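Local structure of amidase, hydantoinase/carbamoylase family (Paraburkholderia phymatum, 6C0D) at residues Pro18-Asp23 and Gly108-Arg113; Lys26-Phe31 and Arg51-Gly56; Val38-Leu41 and Pro45-Ile48; Ala129-Glu134 and Arg145-Asp150; Thr214-Ile219 and Asp368-Ala373. The protein probably hydrolyses N-carbamoyl-L-amino acids to release the amino acid, as a zinc-binding, homodimeric enzyme of the peptidase M20 family. All coordinates share one frame; numbering follows the deposited sequence.

Contact 1: residues Pro18-Asp23 and Gly108-Arg113; sequences PIRLLD and GLEIAR
Two arginines from different helices, Arg-20 and Arg-113, lie against one another while both hold the carboxylate of Glu-110, and a single oxygen, Glu-110 OE1, receives three N-H groups. This salt-bridge network joins helix 18-30 to helix 102-117; the two six-residue segments run nearly antiparallel, at 151°, with axes 10.1 Å apart. Arg-20 approaches the carboxylate side-on and gives one nitrogen to each oxygen. Its NH2 meets Glu-110 OE2 at 2.8 Å, almost straight (173°) and in the guanidinium plane, whereas its NE reaches the syn lone pair of OE1 along a more bent path. Arg-113, one helical turn after Glu-110, places both of its nitrogens on the same oxygen: NH2 comes in close to the C-O axis of OE1, and NE from above the carboxylate plane at 3.1 Å. Bends at chi3 in both arginines carry the two guanidinium groups past each other in opposite directions, so that Arg-20 CD sits over one face of the Arg-113 group while Leu-109 CG takes the opposite face. The carboxylate shared by both probably offsets the closeness of the two positive charges. Second partners extend the network: Glu-117 for Arg-20, Asp-24 for Arg-113 and the backbone N of Asp-17 for Glu-110 OE2. Beneath the charged layer Leu-21, which also touches Cys-406 on helix 399-419, turns its CD1 methyl to Glu-110 CB at 3.9 Å.

Contact 2: residues Lys26-Phe31 and Arg51-Gly56; sequences KTLRSF and RRWLAG
Helix 18-30 and helix 45-60 pack together in the zinc-binding domain through the indole of Trp-53, which reaches across to Thr-27, Leu-28 and Phe-31. With CG anti to the backbone N (chi1 169°), the Trp-53 ring projects off its helix and lies along the last turn of the other. Thr-27 comes closest: its CG2 methyl lies over the rim of the indole at Trp-53 CE2, 3.4 Å away, with NE1 and CZ2 next to it. That methyl is available because the hydroxyl is turned back beside the backbone N (chi1 -61°) and bonds to the carbonyl of Asp-23, one turn earlier. Phe-31, just past the helix end, meets the indole from the same side as Thr-27. Its ring and the five-membered ring of Trp-53 have centroids 5.5 Å apart and planes inclined at 41°, and its CZ reaches Trp-53 CB at 3.7 Å. At the other end of the indole Trp-53 CZ3 touches Leu-28 CB at 3.9 Å. The rest of the Leu-28 side chain leads inward to Ile-106 and Ala-102 of helix 102-117, and Phe-31 also rests on Val-46, Asp-49 and Ala-50. No hydrogen bond crosses between the segments. Cohesion therefore rests mainly on van der Waals contact and the burial of apolar surface, with the hydroxyl of Thr-27 already bonded within its own helix and the tryptophan serving as a broad apolar wedge.

Contact 3: residues Val38-Leu41 and Pro45-Ile48; sequences VVRL and PVDI
Arg-40 and Asp-47 both send CG anti to the backbone N (chi1 -167° and 177°), which lays the arginine's aliphatic stem across the start of the aspartate side chain at about a right angle. Arg-40 CG lies 3.5 Å from Asp-47 CA. Although guanidinium and carboxylate are nearly coplanar, 18° apart, they do not pair: Arg-40 NE stays 4.4 Å from Asp-47 OD1. Each charge is engaged with other partners. Arg-40 gives NE to the carbonyl of Ser-90 and NH1 to that of Phe-31, while Asp-47 OD2 takes a salt bridge from Arg-51 and a hydrogen bond from Leu-43 N. Any attraction between the two groups is thus probably secondary. The Leu-41 carbonyl comes in tightly on the aspartate, its O 3.1 Å from Asp-47 CB. Alongside, Val-46 sets its CG1 methyl against the loop, 3.8 Å from Val-39 O. Ser-44 OG, bonded to Leu-41 O and Asp-47 N, ties the turn between the segments to the first turn of the helix. The loop after strand 37-38 thus folds back on the first turn of helix 45-60, near the metal site: the Arg-40 side chain lies about 7 Å from that of the zinc ligand His-89.

Contact 4: residues Ala129-Glu134 and Arg145-Asp150; sequences ASWIDE and RSFVGD
Trp-131 overlaps Phe-147, bringing the CZ3-CH2 corner of its six-membered ring over one face of the phenyl group. The pair joins the loop leaving strand 125-130 to helix 142-148 inside the metal-binding domain of this M20-family enzyme. Trp-131 CH2 stands above the centre of the phenyl ring, 3.4 Å from its plane, and the closest atoms are Trp-131 CZ3 and Phe-147 CG, 3.4 Å apart. The planes are inclined by 41° and the ring centroids are 4.6 Å apart, an oblique pairing in which one corner of the indole makes nearly all of the contact. Phe-147 is directed there by a CG anti to its backbone N (chi1 179°), which sends the ring out from the last turn of its helix. The indole is held on other sides as well: Ala-129 CB lies over one of its faces, NE1 hydrogen-bonds to Tyr-192 OH, and Asp-368 and Ile-372 touch it. Its side chain is about 5 Å from that of the zinc ligand His-89, so the indole lies next to the metal site. Just beyond Phe-147 the chain leaves the helix in a Schellman motif. There Gly-149 takes a positive phi of 83°, Asp-150 N returns a weak bond to Arg-145 O, and Gly-149 N bonds to Ser-146 O at 3.2 Å.

Contact 5: residues Thr214-Ile219 and Asp368-Ala373; sequences TTIVGI and DAQVIA. With EDO (1,2-ethanediol), chain I.
The carboxamide of Gln-370 has Ile-216 CG2 beyond its oxygen, 3.5 Å from OE1 and somewhat out of the amide plane, rather than stacked over the group. Both ends of the amide have weak hydrogen bonds outside the pair, OE1 from His-367 N and NE2 to Glu-333, which may help to set its rotation. Gln-370 CG stands between the backbone N and the carbonyl carbon (chi1 82°), and the extended chain beyond it crosses Ile-216 at about a right angle. The two branches of the isoleucine divide the work. CG2 packs against the amide oxygen, while CD1 reaches to the helix, 3.7 Å from Gln-370 CB and 4.0 Å from Ala-369 CB. In this way strand 210-227, which in M20 enzymes of this type leads from the catalytic domain toward the dimerisation domain, is seated on the short helix 368-372. Ala-369 is a small residue on the side turned to the strand, and it also touches Tyr-192 and Glu-194 of strand 189-198. Asp-368 O accepts from two backbone donors, Val-371 N at 2.9 Å and Ile-372 N at 3.1 Å. At Ala-373, an ethanediol, probably from the crystallisation liquor, gives its O1 hydrogen to the backbone O at 2.8 Å.

Contacts 3, 2 and 1 are nested along the chain, each inside the loop closed by the next: 1 and 2 share helix 18-30, 2 and 3 share helix 45-60, and the last two touch through Phe-31 and Arg-40. Chemistry changes across this group, from a buried ionic network in contact 1 to partly buried apolar packing in contact 2 and a tight fold of loop on helix in contact 3. Contacts 4 and 5 are both buried and lie nearer the centre of the chain. They meet where Trp-131 and Glu-134 touch Asp-368. Only contact 1 has hydrogen bonds between its segments; aromatic overlap carries contact 4, aliphatic branches contact 5.

Contact 1: residues Pro18-Asp23 and Gly108-Arg113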
# COMPACT_ATOMS: atom_id res chain seq x y z
N PRO A 18 8.79 -38.30 30.37
CA PRO A 18 9.20 -37.12 29.60
C PRO A 18 10.07 -37.46 28.40
O PRO A 18 10.03 -36.73 27.39
CB PRO A 18 9.96 -36.26 30.63
CG PRO A 18 10.47 -37.26 31.64
CD PRO A 18 9.38 -38.32 31.73
N ILE A 19 10.83 -38.55 28.47
CA ILE A 19 11.66 -38.93 27.34
C ILE A 19 10.78 -39.41 26.19
O ILE A 19 10.95 -39.01 25.03
CB ILE A 19 12.68 -40.01 27.76
CG1 ILE A 19 13.63 -39.46 28.83
CG2 ILE A 19 13.48 -40.50 26.55
CD1 ILE A 19 14.58 -40.51 29.38
N ARG A 20 9.80 -40.26 26.51
CA ARG A 20 8.85 -40.74 25.51
C ARG A 20 8.09 -39.57 24.87
O ARG A 20 7.87 -39.56 23.66
CB ARG A 20 7.87 -41.72 26.18
CG ARG A 20 6.86 -42.39 25.26
CD ARG A 20 6.10 -43.49 26.02
NE ARG A 20 5.33 -42.94 27.14
CZ ARG A 20 4.74 -43.68 28.08
NH1 ARG A 20 4.82 -45.00 28.03
NH2 ARG A 20 4.05 -43.09 29.06
N LEU A 21 7.68 -38.60 25.69
CA LEU A 21 6.98 -37.42 25.18
C LEU A 21 7.83 -36.66 24.16
O LEU A 21 7.38 -36.39 23.04
CB LEU A 21 6.63 -36.49 26.34
CG LEU A 21 6.10 -35.12 25.94
CD1 LEU A 21 4.66 -35.27 25.43
CD2 LEU A 21 6.18 -34.17 27.14
N LEU A 22 9.06 -36.30 24.54
CA LEU A 22 9.93 -35.55 23.64
C LEU A 22 10.30 -36.36 22.40
O LEU A 22 10.40 -35.81 21.30
CB LEU A 22 11.19 -35.09 24.38
CG LEU A 22 10.83 -34.00 25.40
CD1 LEU A 22 11.93 -33.80 26.44
CD2 LEU A 22 10.52 -32.71 24.66
N ASP A 23 10.52 -37.68 22.56
CA ASP A 23 10.85 -38.51 21.40
C ASP A 23 9.74 -38.46 20.36
O ASP A 23 10.00 -38.34 19.16
CB ASP A 23 11.10 -39.97 21.82
CG ASP A 23 12.42 -40.17 22.57
OD1 ASP A 23 13.22 -39.22 22.70
OD2 ASP A 23 12.65 -41.32 23.04
N GLY A 108 -1.80 -35.34 24.13
CA GLY A 108 -2.93 -36.24 24.28
C GLY A 108 -2.50 -37.69 24.29
O GLY A 108 -2.93 -38.48 25.13
N LEU A 109 -1.61 -38.06 23.37
CA LEU A 109 -1.09 -39.42 23.33
C LEU A 109 -0.38 -39.79 24.62
O LEU A 109 -0.62 -40.87 25.19
CB LEU A 109 -0.14 -39.56 22.13
CG LEU A 109 0.51 -40.90 21.82
CD1 LEU A 109 -0.57 -41.94 21.51
CD2 LEU A 109 1.48 -40.74 20.62
N GLU A 110 0.50 -38.91 25.11
CA GLU A 110 1.25 -39.26 26.31
C GLU A 110 0.32 -39.33 27.52
O GLU A 110 0.51 -40.17 28.40
CB GLU A 110 2.35 -38.23 26.57
CG GLU A 110 3.11 -38.48 27.89
CD GLU A 110 3.80 -39.84 27.94
OE1 GLU A 110 4.09 -40.42 26.87
OE2 GLU A 110 4.05 -40.34 29.07
N ILE A 111 -0.66 -38.43 27.58
CA ILE A 111 -1.60 -38.45 28.70
C ILE A 111 -2.41 -39.73 28.68
O ILE A 111 -2.62 -40.35 29.73
CB ILE A 111 -2.48 -37.20 28.67
CG1 ILE A 111 -1.61 -35.96 28.95
CG2 ILE A 111 -3.62 -37.31 29.72
CD1 ILE A 111 -2.30 -34.64 28.61
N ALA A 112 -2.85 -40.17 27.50
CA ALA A 112 -3.55 -41.46 27.41
C ALA A 112 -2.66 -42.59 27.91
O ALA A 112 -3.10 -43.45 28.69
CB ALA A 112 -4.00 -41.72 25.98
N ARG A 113 -1.38 -42.58 27.50
CA ARG A 113 -0.46 -43.61 27.95
C ARG A 113 -0.28 -43.55 29.46
O ARG A 113 -0.41 -44.56 30.16
CB ARG A 113 0.89 -43.46 27.23
CG ARG A 113 0.84 -43.92 25.75
CD ARG A 113 2.23 -43.91 25.09
NE ARG A 113 2.83 -42.57 25.07
CZ ARG A 113 3.34 -41.98 23.99
NH1 ARG A 113 3.36 -42.61 22.82
NH2 ARG A 113 3.86 -40.76 24.09

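Contact 2: residues Lys26-Phe31 and Arg51-Gly56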
# COMPACT_ATOMS: atom_id res chain seq x y z
N LYS A 26 9.65 -35.11 18.57
CA LYS A 26 10.72 -34.96 17.60
C LYS A 26 10.52 -35.87 16.40
O LYS A 26 10.89 -35.51 15.29
CB LYS A 26 12.07 -35.22 18.26
CG LYS A 26 12.38 -34.18 19.32
CD LYS A 26 13.67 -34.50 20.05
CE LYS A 26 13.93 -33.49 21.16
NZ LYS A 26 15.22 -33.78 21.86
N THR A 27 9.92 -37.05 16.61
CA THR A 27 9.60 -37.91 15.47
C THR A 27 8.55 -37.25 14.58
O THR A 27 8.70 -37.24 13.35
CB THR A 27 9.13 -39.28 15.95
OG1 THR A 27 10.19 -39.91 16.69
CG2 THR A 27 8.76 -40.18 14.75
N LEU A 28 7.51 -36.66 15.18
CA LEU A 28 6.51 -35.96 14.37
C LEU A 28 7.14 -34.80 13.60
O LEU A 28 6.83 -34.57 12.43
CB LEU A 28 5.35 -35.49 15.25
CG LEU A 28 4.19 -34.77 14.55
CD1 LEU A 28 3.66 -35.58 13.35
CD2 LEU A 28 3.06 -34.48 15.54
N ARG A 29 8.08 -34.09 14.24
CA ARG A 29 8.78 -33.00 13.57
C ARG A 29 9.49 -33.46 12.30
O ARG A 29 9.58 -32.71 11.33
CB ARG A 29 9.79 -32.35 14.52
CG ARG A 29 10.60 -31.20 13.91
CD ARG A 29 11.78 -30.82 14.80
NE ARG A 29 12.09 -29.39 14.74
CZ ARG A 29 12.69 -28.71 15.72
NH1 ARG A 29 13.05 -29.34 16.83
NH2 ARG A 29 12.91 -27.42 15.59
N SER A 30 9.99 -34.70 12.29
CA SER A 30 10.74 -35.17 11.13
C SER A 30 9.87 -35.29 9.88
O SER A 30 10.41 -35.29 8.76
CB SER A 30 11.42 -36.50 11.44
OG SER A 30 10.48 -37.56 11.47
N PHE A 31 8.55 -35.40 10.03
CA PHE A 31 7.63 -35.43 8.89
C PHE A 31 7.39 -33.99 8.43
O PHE A 31 6.51 -33.30 8.94
CB PHE A 31 6.32 -36.11 9.25
CG PHE A 31 6.46 -37.59 9.53
CD1 PHE A 31 6.56 -38.50 8.48
CD2 PHE A 31 6.47 -38.06 10.83
CE1 PHE A 31 6.68 -39.86 8.74
CE2 PHE A 31 6.59 -39.41 11.09
CZ PHE A 31 6.69 -40.31 10.06
N ARG A 51 0.37 -38.96 9.55
CA ARG A 51 -0.87 -39.47 10.12
C ARG A 51 -0.82 -40.98 10.28
O ARG A 51 -1.32 -41.52 11.28
CB ARG A 51 -2.06 -39.05 9.26
CG ARG A 51 -2.35 -37.57 9.40
CD ARG A 51 -3.57 -37.02 8.63
NE ARG A 51 -3.40 -35.58 8.70
CZ ARG A 51 -3.86 -34.81 9.68
NH1 ARG A 51 -4.65 -35.30 10.63
NH2 ARG A 51 -3.54 -33.52 9.68
N ARG A 52 -0.23 -41.69 9.32
CA ARG A 52 -0.08 -43.13 9.47
C ARG A 52 0.82 -43.46 10.66
O ARG A 52 0.52 -44.36 11.45
CB ARG A 52 0.45 -43.74 8.18
CG ARG A 52 -0.57 -43.70 7.06
CD ARG A 52 0.02 -44.14 5.73
NE ARG A 52 -1.02 -44.15 4.71
CZ ARG A 52 -0.78 -43.98 3.41
NH1 ARG A 52 0.46 -43.79 2.98
NH2 ARG A 52 -1.79 -44.00 2.55
N TRP A 53 1.93 -42.72 10.80
CA TRP A 53 2.79 -42.93 11.96
C TRP A 53 2.02 -42.67 13.25
O TRP A 53 2.06 -43.48 14.19
CB TRP A 53 4.02 -42.02 11.88
CG TRP A 53 4.79 -42.00 13.17
CD1 TRP A 53 5.73 -42.91 13.58
CD2 TRP A 53 4.68 -41.03 14.22
NE1 TRP A 53 6.21 -42.57 14.82
CE2 TRP A 53 5.58 -41.42 15.24
CE3 TRP A 53 3.92 -39.88 14.41
CZ2 TRP A 53 5.73 -40.69 16.42
CZ3 TRP A 53 4.07 -39.15 15.58
CH2 TRP A 53 4.97 -39.57 16.57
N LEU A 54 1.28 -41.57 13.30
CA LEU A 54 0.53 -41.22 14.50
C LEU A 54 -0.50 -42.29 14.85
O LEU A 54 -0.67 -42.66 16.02
CB LEU A 54 -0.15 -39.87 14.32
CG LEU A 54 -0.97 -39.41 15.51
CD1 LEU A 54 -0.06 -39.20 16.72
CD2 LEU A 54 -1.74 -38.15 15.15
N ALA A 55 -1.22 -42.79 13.84
CA ALA A 55 -2.21 -43.82 14.12
C ALA A 55 -1.54 -45.07 14.67
O ALA A 55 -2.08 -45.74 15.56
CB ALA A 55 -3.00 -44.14 12.85
N GLY A 56 -0.34 -45.39 14.17
CA GLY A 56 0.40 -46.52 14.71
C GLY A 56 0.79 -46.32 16.16
O GLY A 56 0.72 -47.26 16.97

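Contact 3: residues Val38-Leu41 and Pro45-Ile48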
# COMPACT_ATOMS: atom_id res chain seq x y z
N VAL A 38 8.45 -26.70 10.05
CA VAL A 38 7.80 -27.89 9.52
C VAL A 38 6.82 -27.47 8.44
O VAL A 38 6.03 -26.54 8.64
CB VAL A 38 7.08 -28.69 10.62
CG1 VAL A 38 6.22 -29.78 10.01
CG2 VAL A 38 8.08 -29.29 11.60
N VAL A 39 6.88 -28.13 7.29
CA VAL A 39 5.92 -27.90 6.21
C VAL A 39 5.12 -29.19 6.06
O VAL A 39 5.65 -30.20 5.58
CB VAL A 39 6.61 -27.50 4.90
CG1 VAL A 39 5.60 -27.47 3.76
CG2 VAL A 39 7.28 -26.15 5.07
N ARG A 40 3.85 -29.15 6.46
CA ARG A 40 3.05 -30.37 6.50
C ARG A 40 1.59 -29.95 6.26
O ARG A 40 0.77 -29.90 7.19
CB ARG A 40 3.23 -31.12 7.81
CG ARG A 40 2.69 -32.53 7.83
CD ARG A 40 3.21 -33.33 9.01
NE ARG A 40 2.76 -32.77 10.28
CZ ARG A 40 3.56 -32.43 11.28
NH1 ARG A 40 4.88 -32.59 11.18
NH2 ARG A 40 3.04 -31.93 12.39
N LEU A 41 1.27 -29.65 5.00
CA LEU A 41 -0.08 -29.20 4.65
C LEU A 41 -1.05 -30.38 4.63
O LEU A 41 -0.70 -31.47 4.17
CB LEU A 41 -0.08 -28.50 3.30
CG LEU A 41 0.93 -27.37 3.08
CD1 LEU A 41 0.62 -26.61 1.79
CD2 LEU A 41 0.98 -26.42 4.26
N PRO A 45 1.32 -35.71 0.77
CA PRO A 45 1.97 -37.00 1.08
C PRO A 45 2.70 -37.02 2.42
O PRO A 45 2.62 -38.02 3.14
CB PRO A 45 2.93 -37.18 -0.10
CG PRO A 45 2.25 -36.50 -1.22
CD PRO A 45 1.54 -35.31 -0.63
N VAL A 46 3.41 -35.95 2.77
CA VAL A 46 4.12 -35.96 4.04
C VAL A 46 3.14 -35.89 5.21
O VAL A 46 3.36 -36.51 6.26
CB VAL A 46 5.17 -34.83 4.09
CG1 VAL A 46 4.51 -33.46 4.04
CG2 VAL A 46 6.04 -34.96 5.32
N ASP A 47 2.03 -35.17 5.04
CA ASP A 47 1.03 -35.14 6.10
C ASP A 47 0.38 -36.51 6.28
O ASP A 47 0.18 -36.96 7.41
CB ASP A 47 -0.03 -34.08 5.78
CG ASP A 47 -1.15 -34.05 6.80
OD1 ASP A 47 -0.88 -33.68 7.96
OD2 ASP A 47 -2.30 -34.40 6.44
N ILE A 48 0.06 -37.19 5.17
CA ILE A 48 -0.51 -38.52 5.29
C ILE A 48 0.48 -39.47 5.95
O ILE A 48 0.10 -40.29 6.79
CB ILE A 48 -0.96 -39.05 3.91
CG1 ILE A 48 -2.12 -38.20 3.37
CG2 ILE A 48 -1.35 -40.51 3.99
CD1 ILE A 48 -3.29 -38.08 4.34

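Contact 4: residues Ala129-Glu134 and Arg145-Asp150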
# COMPACT_ATOMS: atom_id res chain seq x y z
N ALA A 129 -6.97 -37.01 19.51
CA ALA A 129 -7.36 -36.55 18.17
C ALA A 129 -6.33 -35.63 17.54
O ALA A 129 -5.74 -34.78 18.21
CB ALA A 129 -8.70 -35.81 18.20
N SER A 130 -6.15 -35.78 16.22
CA SER A 130 -5.56 -34.76 15.37
C SER A 130 -6.61 -34.36 14.33
O SER A 130 -6.82 -35.09 13.35
CB SER A 130 -4.27 -35.24 14.69
OG SER A 130 -3.81 -34.27 13.75
N TRP A 131 -7.27 -33.23 14.55
CA TRP A 131 -8.32 -32.79 13.63
C TRP A 131 -7.70 -32.30 12.33
O TRP A 131 -6.78 -31.48 12.34
CB TRP A 131 -9.13 -31.65 14.25
CG TRP A 131 -9.54 -31.88 15.66
CD1 TRP A 131 -9.12 -31.18 16.77
CD2 TRP A 131 -10.44 -32.89 16.15
NE1 TRP A 131 -9.72 -31.68 17.90
CE2 TRP A 131 -10.53 -32.73 17.55
CE3 TRP A 131 -11.18 -33.90 15.52
CZ2 TRP A 131 -11.33 -33.55 18.34
CZ3 TRP A 131 -11.97 -34.72 16.31
CH2 TRP A 131 -12.04 -34.54 17.70
N ILE A 132 -8.23 -32.77 11.19
CA ILE A 132 -7.66 -32.40 9.89
C ILE A 132 -7.89 -30.91 9.63
O ILE A 132 -8.94 -30.34 9.97
CB ILE A 132 -8.26 -33.27 8.77
CG1 ILE A 132 -7.57 -33.01 7.42
CG2 ILE A 132 -9.77 -33.00 8.61
CD1 ILE A 132 -6.11 -33.44 7.39
N ASP A 133 -6.89 -30.27 9.02
CA ASP A 133 -7.01 -28.95 8.37
C ASP A 133 -7.53 -27.85 9.29
O ASP A 133 -8.35 -27.02 8.90
CB ASP A 133 -7.86 -29.03 7.10
CG ASP A 133 -7.40 -28.03 6.04
OD1 ASP A 133 -6.22 -27.62 6.12
OD2 ASP A 133 -8.20 -27.63 5.15
N GLU A 134 -6.99 -27.79 10.50
CA GLU A 134 -7.24 -26.61 11.33
C GLU A 134 -6.75 -25.35 10.62
O GLU A 134 -7.37 -24.29 10.74
CB GLU A 134 -6.56 -26.77 12.69
CG GLU A 134 -6.86 -25.68 13.69
CD GLU A 134 -5.98 -24.46 13.53
OE1 GLU A 134 -4.92 -24.56 12.86
OE2 GLU A 134 -6.36 -23.39 14.04
N ARG A 145 -15.17 -29.40 12.73
CA ARG A 145 -16.52 -29.24 12.21
C ARG A 145 -17.15 -30.59 11.88
O ARG A 145 -18.32 -30.84 12.20
CB ARG A 145 -16.50 -28.35 10.96
CG ARG A 145 -16.25 -26.86 11.22
CD ARG A 145 -15.68 -26.18 9.97
NE ARG A 145 -16.52 -26.40 8.78
CZ ARG A 145 -16.05 -26.40 7.53
NH1 ARG A 145 -14.76 -26.20 7.30
NH2 ARG A 145 -16.89 -26.61 6.52
N SER A 146 -16.39 -31.45 11.19
CA SER A 146 -16.90 -32.78 10.85
C SER A 146 -17.23 -33.58 12.10
O SER A 146 -18.27 -34.23 12.17
CB SER A 146 -15.86 -33.54 10.02
OG SER A 146 -16.28 -34.87 9.78
N PHE A 147 -16.35 -33.52 13.10
CA PHE A 147 -16.54 -34.27 14.34
C PHE A 147 -17.83 -33.88 15.04
O PHE A 147 -18.63 -34.75 15.42
CB PHE A 147 -15.33 -34.03 15.24
CG PHE A 147 -15.40 -34.73 16.56
CD1 PHE A 147 -15.37 -36.11 16.63
CD2 PHE A 147 -15.48 -34.00 17.74
CE1 PHE A 147 -15.42 -36.76 17.86
CE2 PHE A 147 -15.54 -34.63 18.96
CZ PHE A 147 -15.51 -36.02 19.03
N VAL A 148 -18.07 -32.58 15.22
CA VAL A 148 -19.28 -32.15 15.94
C VAL A 148 -20.51 -32.14 15.06
O VAL A 148 -21.61 -31.83 15.55
CB VAL A 148 -19.10 -30.75 16.57
CG1 VAL A 148 -17.84 -30.72 17.46
CG2 VAL A 148 -19.03 -29.66 15.52
N GLY A 149 -20.39 -32.49 13.78
CA GLY A 149 -21.56 -32.53 12.93
C GLY A 149 -21.99 -31.20 12.36
O GLY A 149 -23.11 -31.09 11.86
N ASP A 150 -21.13 -30.17 12.41
CA ASP A 150 -21.38 -28.93 11.70
C ASP A 150 -21.37 -29.18 10.19
O ASP A 150 -20.89 -30.22 9.71
CB ASP A 150 -20.34 -27.87 12.07
CG ASP A 150 -20.53 -27.29 13.47
OD1 ASP A 150 -21.57 -27.54 14.10
OD2 ASP A 150 -19.61 -26.58 13.96

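Contact 5: residues Thr214-Ile219 and Asp368-Ala373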
# COMPACT_ATOMS: atom_id res chain seq x y z
N THR A 214 -9.30 -18.61 29.39
CA THR A 214 -10.65 -18.24 29.82
C THR A 214 -11.64 -18.30 28.66
O THR A 214 -12.73 -18.88 28.78
CB THR A 214 -10.63 -16.82 30.38
OG1 THR A 214 -9.99 -15.96 29.42
CG2 THR A 214 -9.83 -16.78 31.68
N THR A 215 -11.27 -17.68 27.55
CA THR A 215 -12.17 -17.41 26.44
C THR A 215 -11.32 -17.33 25.18
O THR A 215 -10.22 -16.78 25.21
CB THR A 215 -12.89 -16.06 26.63
OG1 THR A 215 -13.57 -16.05 27.88
CG2 THR A 215 -13.90 -15.80 25.51
N ILE A 216 -11.84 -17.88 24.09
CA ILE A 216 -11.26 -17.65 22.76
C ILE A 216 -11.92 -16.40 22.17
O ILE A 216 -13.16 -16.33 22.09
CB ILE A 216 -11.46 -18.88 21.87
CG1 ILE A 216 -10.72 -20.08 22.50
CG2 ILE A 216 -10.98 -18.62 20.44
CD1 ILE A 216 -10.98 -21.40 21.77
N VAL A 217 -11.12 -15.41 21.79
CA VAL A 217 -11.68 -14.09 21.48
C VAL A 217 -12.54 -14.16 20.23
O VAL A 217 -12.33 -15.00 19.34
CB VAL A 217 -10.57 -13.03 21.29
CG1 VAL A 217 -9.80 -12.80 22.62
CG2 VAL A 217 -9.63 -13.47 20.17
N GLY A 218 -13.57 -13.30 20.18
CA GLY A 218 -14.27 -13.07 18.93
C GLY A 218 -13.47 -12.14 18.02
O GLY A 218 -12.52 -11.49 18.47
N ILE A 219 -13.85 -12.11 16.74
CA ILE A 219 -13.09 -11.38 15.71
C ILE A 219 -14.05 -10.59 14.82
O ILE A 219 -15.14 -11.07 14.48
CB ILE A 219 -12.24 -12.34 14.85
CG1 ILE A 219 -11.33 -13.20 15.76
CG2 ILE A 219 -11.37 -11.54 13.86
CD1 ILE A 219 -10.63 -14.36 15.05
N ASP A 368 -9.33 -25.28 17.11
CA ASP A 368 -10.40 -26.28 17.05
C ASP A 368 -11.29 -26.23 18.29
O ASP A 368 -12.49 -26.51 18.20
CB ASP A 368 -9.82 -27.68 16.89
CG ASP A 368 -9.23 -27.91 15.52
OD1 ASP A 368 -9.96 -27.75 14.53
OD2 ASP A 368 -8.02 -28.22 15.43
N ALA A 369 -10.73 -25.88 19.44
CA ALA A 369 -11.52 -25.84 20.67
C ALA A 369 -12.70 -24.88 20.56
O ALA A 369 -13.71 -25.06 21.25
CB ALA A 369 -10.64 -25.43 21.86
N GLN A 370 -12.59 -23.83 19.74
CA GLN A 370 -13.72 -22.92 19.63
C GLN A 370 -14.91 -23.59 18.95
O GLN A 370 -16.07 -23.21 19.20
CB GLN A 370 -13.32 -21.65 18.87
CG GLN A 370 -13.33 -21.77 17.39
CD GLN A 370 -12.66 -20.59 16.73
OE1 GLN A 370 -11.77 -19.98 17.31
NE2 GLN A 370 -13.09 -20.25 15.51
N VAL A 371 -14.65 -24.55 18.06
CA VAL A 371 -15.73 -25.31 17.43
C VAL A 371 -16.30 -26.35 18.40
O VAL A 371 -17.52 -26.50 18.53
CB VAL A 371 -15.20 -25.98 16.14
CG1 VAL A 371 -16.21 -27.00 15.57
CG2 VAL A 371 -14.84 -24.92 15.09
N ILE A 372 -15.42 -27.09 19.06
CA ILE A 372 -15.87 -28.19 19.91
C ILE A 372 -16.61 -27.66 21.14
O ILE A 372 -17.59 -28.26 21.59
CB ILE A 372 -14.66 -29.07 20.28
CG1 ILE A 372 -14.21 -29.82 19.01
CG2 ILE A 372 -15.01 -30.07 21.42
CD1 ILE A 372 -12.78 -30.28 19.07
N ALA A 373 -16.17 -26.51 21.67
CA ALA A 373 -16.75 -25.96 22.90
C ALA A 373 -18.23 -25.64 22.78
O ALA A 373 -18.92 -25.56 23.80
CB ALA A 373 -16.01 -24.68 23.32
C1 EDO I . -21.16 -27.31 25.52
O1 EDO I . -21.22 -25.89 25.41
C2 EDO I . -21.62 -27.74 26.91
O2 EDO I . -20.90 -26.98 27.89